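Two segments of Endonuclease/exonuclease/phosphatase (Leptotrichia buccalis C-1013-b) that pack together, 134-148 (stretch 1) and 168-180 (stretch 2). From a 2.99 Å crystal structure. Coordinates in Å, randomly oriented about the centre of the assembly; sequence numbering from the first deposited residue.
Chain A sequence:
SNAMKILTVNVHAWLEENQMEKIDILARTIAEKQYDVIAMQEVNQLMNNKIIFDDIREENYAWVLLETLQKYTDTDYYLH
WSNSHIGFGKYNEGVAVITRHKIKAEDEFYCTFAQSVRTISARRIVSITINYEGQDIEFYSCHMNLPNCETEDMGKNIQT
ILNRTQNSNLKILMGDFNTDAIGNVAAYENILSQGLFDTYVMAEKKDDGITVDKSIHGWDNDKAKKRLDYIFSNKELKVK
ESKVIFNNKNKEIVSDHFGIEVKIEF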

# COMPACT_ATOMS: atom_id res chain seq x y z
N GLY A 134 -6.64 20.38 -10.97
CA GLY A 134 -5.53 21.25 -11.36
C GLY A 134 -4.25 21.12 -10.55
O GLY A 134 -3.50 22.09 -10.41
N GLN A 135 -4.00 19.92 -10.01
CA GLN A 135 -2.76 19.63 -9.27
C GLN A 135 -2.27 18.24 -9.64
O GLN A 135 -3.08 17.32 -9.82
CB GLN A 135 -3.02 19.70 -7.77
CG GLN A 135 -1.77 19.62 -6.90
CD GLN A 135 -2.08 19.45 -5.41
OE1 GLN A 135 -3.23 19.49 -4.99
NE2 GLN A 135 -1.03 19.27 -4.61
N ASP A 136 -0.96 18.06 -9.77
CA ASP A 136 -0.39 16.72 -9.95
C ASP A 136 -0.02 16.09 -8.61
O ASP A 136 0.76 16.67 -7.84
CB ASP A 136 0.83 16.76 -10.89
CG ASP A 136 0.44 16.94 -12.36
OD1 ASP A 136 -0.76 17.07 -12.67
OD2 ASP A 136 1.36 16.95 -13.22
N ILE A 137 -0.59 14.92 -8.33
CA ILE A 137 -0.33 14.17 -7.10
C ILE A 137 0.33 12.84 -7.42
O ILE A 137 -0.09 12.13 -8.32
CB ILE A 137 -1.62 13.91 -6.28
CG1 ILE A 137 -2.40 15.21 -6.06
CG2 ILE A 137 -1.29 13.27 -4.94
CD1 ILE A 137 -3.87 15.01 -5.72
N GLU A 138 1.38 12.51 -6.67
CA GLU A 138 2.08 11.24 -6.84
C GLU A 138 1.78 10.33 -5.68
O GLU A 138 1.94 10.72 -4.54
CB GLU A 138 3.58 11.46 -6.94
CG GLU A 138 3.98 12.21 -8.20
CD GLU A 138 5.40 12.73 -8.17
OE1 GLU A 138 6.18 12.29 -7.29
OE2 GLU A 138 5.75 13.57 -9.02
N PHE A 139 1.32 9.12 -6.00
CA PHE A 139 0.96 8.10 -5.01
C PHE A 139 1.98 6.97 -5.03
O PHE A 139 2.35 6.51 -6.10
CB PHE A 139 -0.43 7.56 -5.30
CG PHE A 139 -1.53 8.53 -5.02
CD1 PHE A 139 -2.06 8.66 -3.74
CD2 PHE A 139 -2.04 9.33 -6.04
CE1 PHE A 139 -3.09 9.58 -3.46
CE2 PHE A 139 -3.08 10.25 -5.78
CZ PHE A 139 -3.60 10.38 -4.48
N TYR A 140 2.47 6.55 -3.87
CA TYR A 140 3.51 5.53 -3.83
C TYR A 140 3.08 4.39 -2.95
O TYR A 140 2.71 4.61 -1.81
CB TYR A 140 4.82 6.10 -3.28
CG TYR A 140 5.50 7.13 -4.15
CD1 TYR A 140 6.64 6.80 -4.86
CD2 TYR A 140 5.01 8.43 -4.23
CE1 TYR A 140 7.29 7.75 -5.66
CE2 TYR A 140 5.65 9.39 -5.02
CZ TYR A 140 6.79 9.04 -5.74
OH TYR A 140 7.42 9.99 -6.52
N SER A 141 3.13 3.17 -3.48
CA SER A 141 2.80 1.96 -2.72
C SER A 141 4.08 1.32 -2.20
O SER A 141 4.92 0.91 -2.99
CB SER A 141 2.03 0.99 -3.58
OG SER A 141 1.54 -0.09 -2.81
N CYS A 142 4.24 1.26 -0.88
CA CYS A 142 5.52 0.87 -0.30
C CYS A 142 5.38 -0.29 0.65
O CYS A 142 4.40 -0.37 1.39
CB CYS A 142 6.11 2.00 0.51
SG CYS A 142 5.80 3.62 -0.17
N HIS A 143 6.38 -1.16 0.62
CA HIS A 143 6.50 -2.23 1.59
C HIS A 143 7.97 -2.38 1.98
O HIS A 143 8.76 -2.98 1.26
CB HIS A 143 5.92 -3.54 1.05
CG HIS A 143 6.03 -4.68 2.01
ND1 HIS A 143 6.28 -5.96 1.61
CD2 HIS A 143 5.95 -4.71 3.36
CE1 HIS A 143 6.33 -6.75 2.67
NE2 HIS A 143 6.13 -6.02 3.74
N MSE A 144 8.30 -1.83 3.15
CA MSE A 144 9.69 -1.68 3.60
C MSE A 144 10.16 -2.85 4.43
O MSE A 144 9.36 -3.64 4.91
CB MSE A 144 9.86 -0.39 4.41
CG MSE A 144 9.15 0.82 3.84
SE MSE A 144 9.83 1.40 2.10
CE MSE A 144 11.59 1.98 2.67
N ASN A 145 11.47 -2.92 4.62
CA ASN A 145 12.09 -3.90 5.50
C ASN A 145 11.96 -3.48 6.96
O ASN A 145 11.59 -2.33 7.25
CB ASN A 145 13.56 -4.07 5.15
CG ASN A 145 13.77 -4.55 3.73
OD1 ASN A 145 13.39 -5.66 3.38
ND2 ASN A 145 14.38 -3.71 2.90
N LEU A 146 12.28 -4.39 7.88
CA LEU A 146 12.34 -4.06 9.31
C LEU A 146 13.35 -2.94 9.53
O LEU A 146 14.37 -2.88 8.84
CB LEU A 146 12.70 -5.29 10.14
CG LEU A 146 11.71 -6.47 10.13
CD1 LEU A 146 12.38 -7.72 10.71
CD2 LEU A 146 10.39 -6.17 10.85
N PRO A 147 13.08 -2.03 10.48
CA PRO A 147 13.98 -0.90 10.71
C PRO A 147 15.37 -1.37 11.14
O PRO A 147 16.37 -0.75 10.77
CB PRO A 147 13.32 -0.15 11.86
CG PRO A 147 11.90 -0.62 11.86
CD PRO A 147 11.96 -2.04 11.43
N ASN A 148 15.43 -2.45 11.90
CA ASN A 148 16.70 -2.97 12.38
C ASN A 148 17.48 -3.79 11.35
O ASN A 148 18.60 -4.23 11.64
CB ASN A 148 16.48 -3.80 13.65
CG ASN A 148 15.58 -5.01 13.43
OD1 ASN A 148 15.22 -5.36 12.29
ND2 ASN A 148 15.21 -5.67 14.52
N SER A 168 7.99 19.88 -7.09
CA SER A 168 7.33 20.23 -5.85
C SER A 168 5.89 19.75 -5.89
O SER A 168 4.96 20.51 -5.67
CB SER A 168 7.44 21.73 -5.57
OG SER A 168 7.18 22.45 -6.75
N ASN A 169 5.74 18.46 -6.17
CA ASN A 169 4.44 17.81 -6.19
C ASN A 169 4.06 17.26 -4.85
O ASN A 169 4.94 16.87 -4.07
CB ASN A 169 4.44 16.68 -7.20
CG ASN A 169 4.00 17.12 -8.56
OD1 ASN A 169 3.82 18.31 -8.79
ND2 ASN A 169 3.81 16.17 -9.47
N LEU A 170 2.76 17.21 -4.58
CA LEU A 170 2.28 16.49 -3.42
C LEU A 170 2.57 15.01 -3.64
O LEU A 170 2.16 14.43 -4.65
CB LEU A 170 0.79 16.72 -3.19
CG LEU A 170 0.07 15.89 -2.13
CD1 LEU A 170 0.66 16.14 -0.75
CD2 LEU A 170 -1.40 16.23 -2.13
N LYS A 171 3.31 14.44 -2.71
CA LYS A 171 3.67 13.03 -2.77
C LYS A 171 2.96 12.34 -1.62
O LYS A 171 3.12 12.74 -0.46
CB LYS A 171 5.18 12.86 -2.67
CG LYS A 171 5.88 13.23 -3.94
CD LYS A 171 7.38 13.38 -3.81
CE LYS A 171 7.89 14.00 -5.10
NZ LYS A 171 9.31 13.77 -5.37
N ILE A 172 2.13 11.35 -1.95
CA ILE A 172 1.44 10.55 -0.93
C ILE A 172 1.95 9.12 -0.97
O ILE A 172 1.97 8.46 -2.01
CB ILE A 172 -0.10 10.66 -1.02
CG1 ILE A 172 -0.52 12.05 -0.56
CG2 ILE A 172 -0.76 9.61 -0.16
CD1 ILE A 172 -1.91 12.43 -0.96
N LEU A 173 2.35 8.66 0.19
CA LEU A 173 3.27 7.56 0.29
C LEU A 173 2.68 6.53 1.25
O LEU A 173 2.68 6.72 2.46
CB LEU A 173 4.58 8.17 0.77
CG LEU A 173 5.89 7.47 0.58
CD1 LEU A 173 6.96 8.49 0.30
CD2 LEU A 173 6.15 6.72 1.87
N MSE A 174 2.16 5.44 0.68
CA MSE A 174 1.25 4.49 1.35
C MSE A 174 1.83 3.08 1.52
O MSE A 174 2.39 2.51 0.57
CB MSE A 174 -0.03 4.34 0.53
CG MSE A 174 -0.86 5.58 0.35
SE MSE A 174 -2.18 5.37 -1.07
CE MSE A 174 -0.96 5.50 -2.55
N GLY A 175 1.66 2.51 2.70
CA GLY A 175 1.91 1.09 2.88
C GLY A 175 2.50 0.58 4.18
O GLY A 175 2.45 1.23 5.23
N ASP A 176 3.06 -0.62 4.08
CA ASP A 176 3.54 -1.35 5.23
C ASP A 176 4.99 -0.98 5.49
O ASP A 176 5.86 -1.25 4.67
CB ASP A 176 3.43 -2.84 4.95
CG ASP A 176 3.80 -3.70 6.15
OD1 ASP A 176 3.89 -3.17 7.30
OD2 ASP A 176 4.00 -4.92 5.95
N PHE A 177 5.24 -0.36 6.64
CA PHE A 177 6.57 0.14 6.96
C PHE A 177 7.31 -0.72 7.98
O PHE A 177 8.48 -0.44 8.30
CB PHE A 177 6.51 1.60 7.42
CG PHE A 177 6.36 2.56 6.28
CD1 PHE A 177 5.13 2.71 5.64
CD2 PHE A 177 7.46 3.29 5.83
CE1 PHE A 177 4.98 3.59 4.56
CE2 PHE A 177 7.34 4.18 4.74
CZ PHE A 177 6.10 4.33 4.11
N ASN A 178 6.65 -1.78 8.46
CA ASN A 178 7.21 -2.68 9.46
C ASN A 178 7.76 -1.96 10.68
O ASN A 178 8.80 -2.35 11.21
CB ASN A 178 8.31 -3.54 8.86
CG ASN A 178 7.78 -4.74 8.11
OD1 ASN A 178 6.90 -5.46 8.59
ND2 ASN A 178 8.32 -4.96 6.92
N THR A 179 7.07 -0.91 11.13
CA THR A 179 7.55 -0.07 12.22
C THR A 179 6.42 0.32 13.15
O THR A 179 5.47 0.97 12.74
CB THR A 179 8.21 1.19 11.68
OG1 THR A 179 9.32 0.82 10.85
CG2 THR A 179 8.73 2.04 12.81
N ASP A 180 6.52 -0.07 14.41
CA ASP A 180 5.48 0.22 15.38
C ASP A 180 5.62 1.64 15.93
O ASP A 180 6.60 1.96 16.60
CB ASP A 180 5.50 -0.80 16.52
CG ASP A 180 4.18 -0.85 17.30
OD1 ASP A 180 3.18 -0.23 16.85
OD2 ASP A 180 4.15 -1.52 18.36

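Two neighbouring parallel strands share one set of backbone hydrogen bonds, and their side chains then sort, in register, onto alternate faces of the sheet. The pairing of 134-148 with 168-180 illustrates this well: the strand axes run 18° apart, approach to 4.6 Å, and the two segments together bury 1131 Å².

The backbone ladder comes first. In parallel pairing, one residue in two on a strand uses both its N and its O toward the neighbour, and here those residues are Glu-138, Tyr-140 and Cys-142. Glu-138 N donates to Leu-170 O (2.9 Å) and Glu-138 O accepts from Ile-172 N (2.7 Å); Tyr-140 N reaches Ile-172 O and Tyr-140 O receives Met-174 N, both at 2.7 Å. Cys-142 N bonds Met-174 O at 2.7 Å, whereas the bond from Asp-176 N to Cys-142 O (3.0 Å) is weak. Met-144 N to Asp-176 O (2.9 Å) carries the pattern onward. The residues between contribute CA-H...O contacts, as from Phe-139 CA to Ile-172 O at 3.2 Å. Where the chain turns a corner, Gly-175 suits its place doubly: its backbone angles call for glycine, and a CB there would lie 1.9 Å from Cys-142 O.

Apolar packing follows the register. On the face carrying Ile-137, Phe-139 and Ile-172, branched and aromatic side chains fill the buried space: Ile-137 CG2 lies 4.1 Å from Ile-172 CD1, and Phe-139 CD1 is 3.9 Å from Ile-172 CB. The end of the selenomethionine Met-174 side chain comes nearer to stretch 1, placing CE 3.5 Å from Phe-139 CB, at the edge of the phenylalanine ring. On the other face, Tyr-140 CB meets Leu-173 CG at 4.2 Å, while Cys-142 brings SG to 3.7 Å from Leu-173 CD2. Farther along, Phe-177 CD2 packs 3.6 Å from CG of selenomethionine Met-144.

Polar side chains make the remaining links. Glu-138 is buried but well partnered: its OE2 accepts from Asn-169 ND2 (3.3 Å), its OE1 forms a long salt bridge with Lys-171 NZ (4.0 Å), and Tyr-140 OH donates to the same OE1 (2.7 Å), tying the acid to its own strand. Beyond the strands, Asn-178 points toward stretch 1, and its amide ND2 bonds Met-144 O at 2.6 Å, capturing a carbonyl in the loop. Pro-147 finishes the contact, with CG 3.1 Å from Thr-179 OG1 and CD 3.2 Å from Asn-178 O.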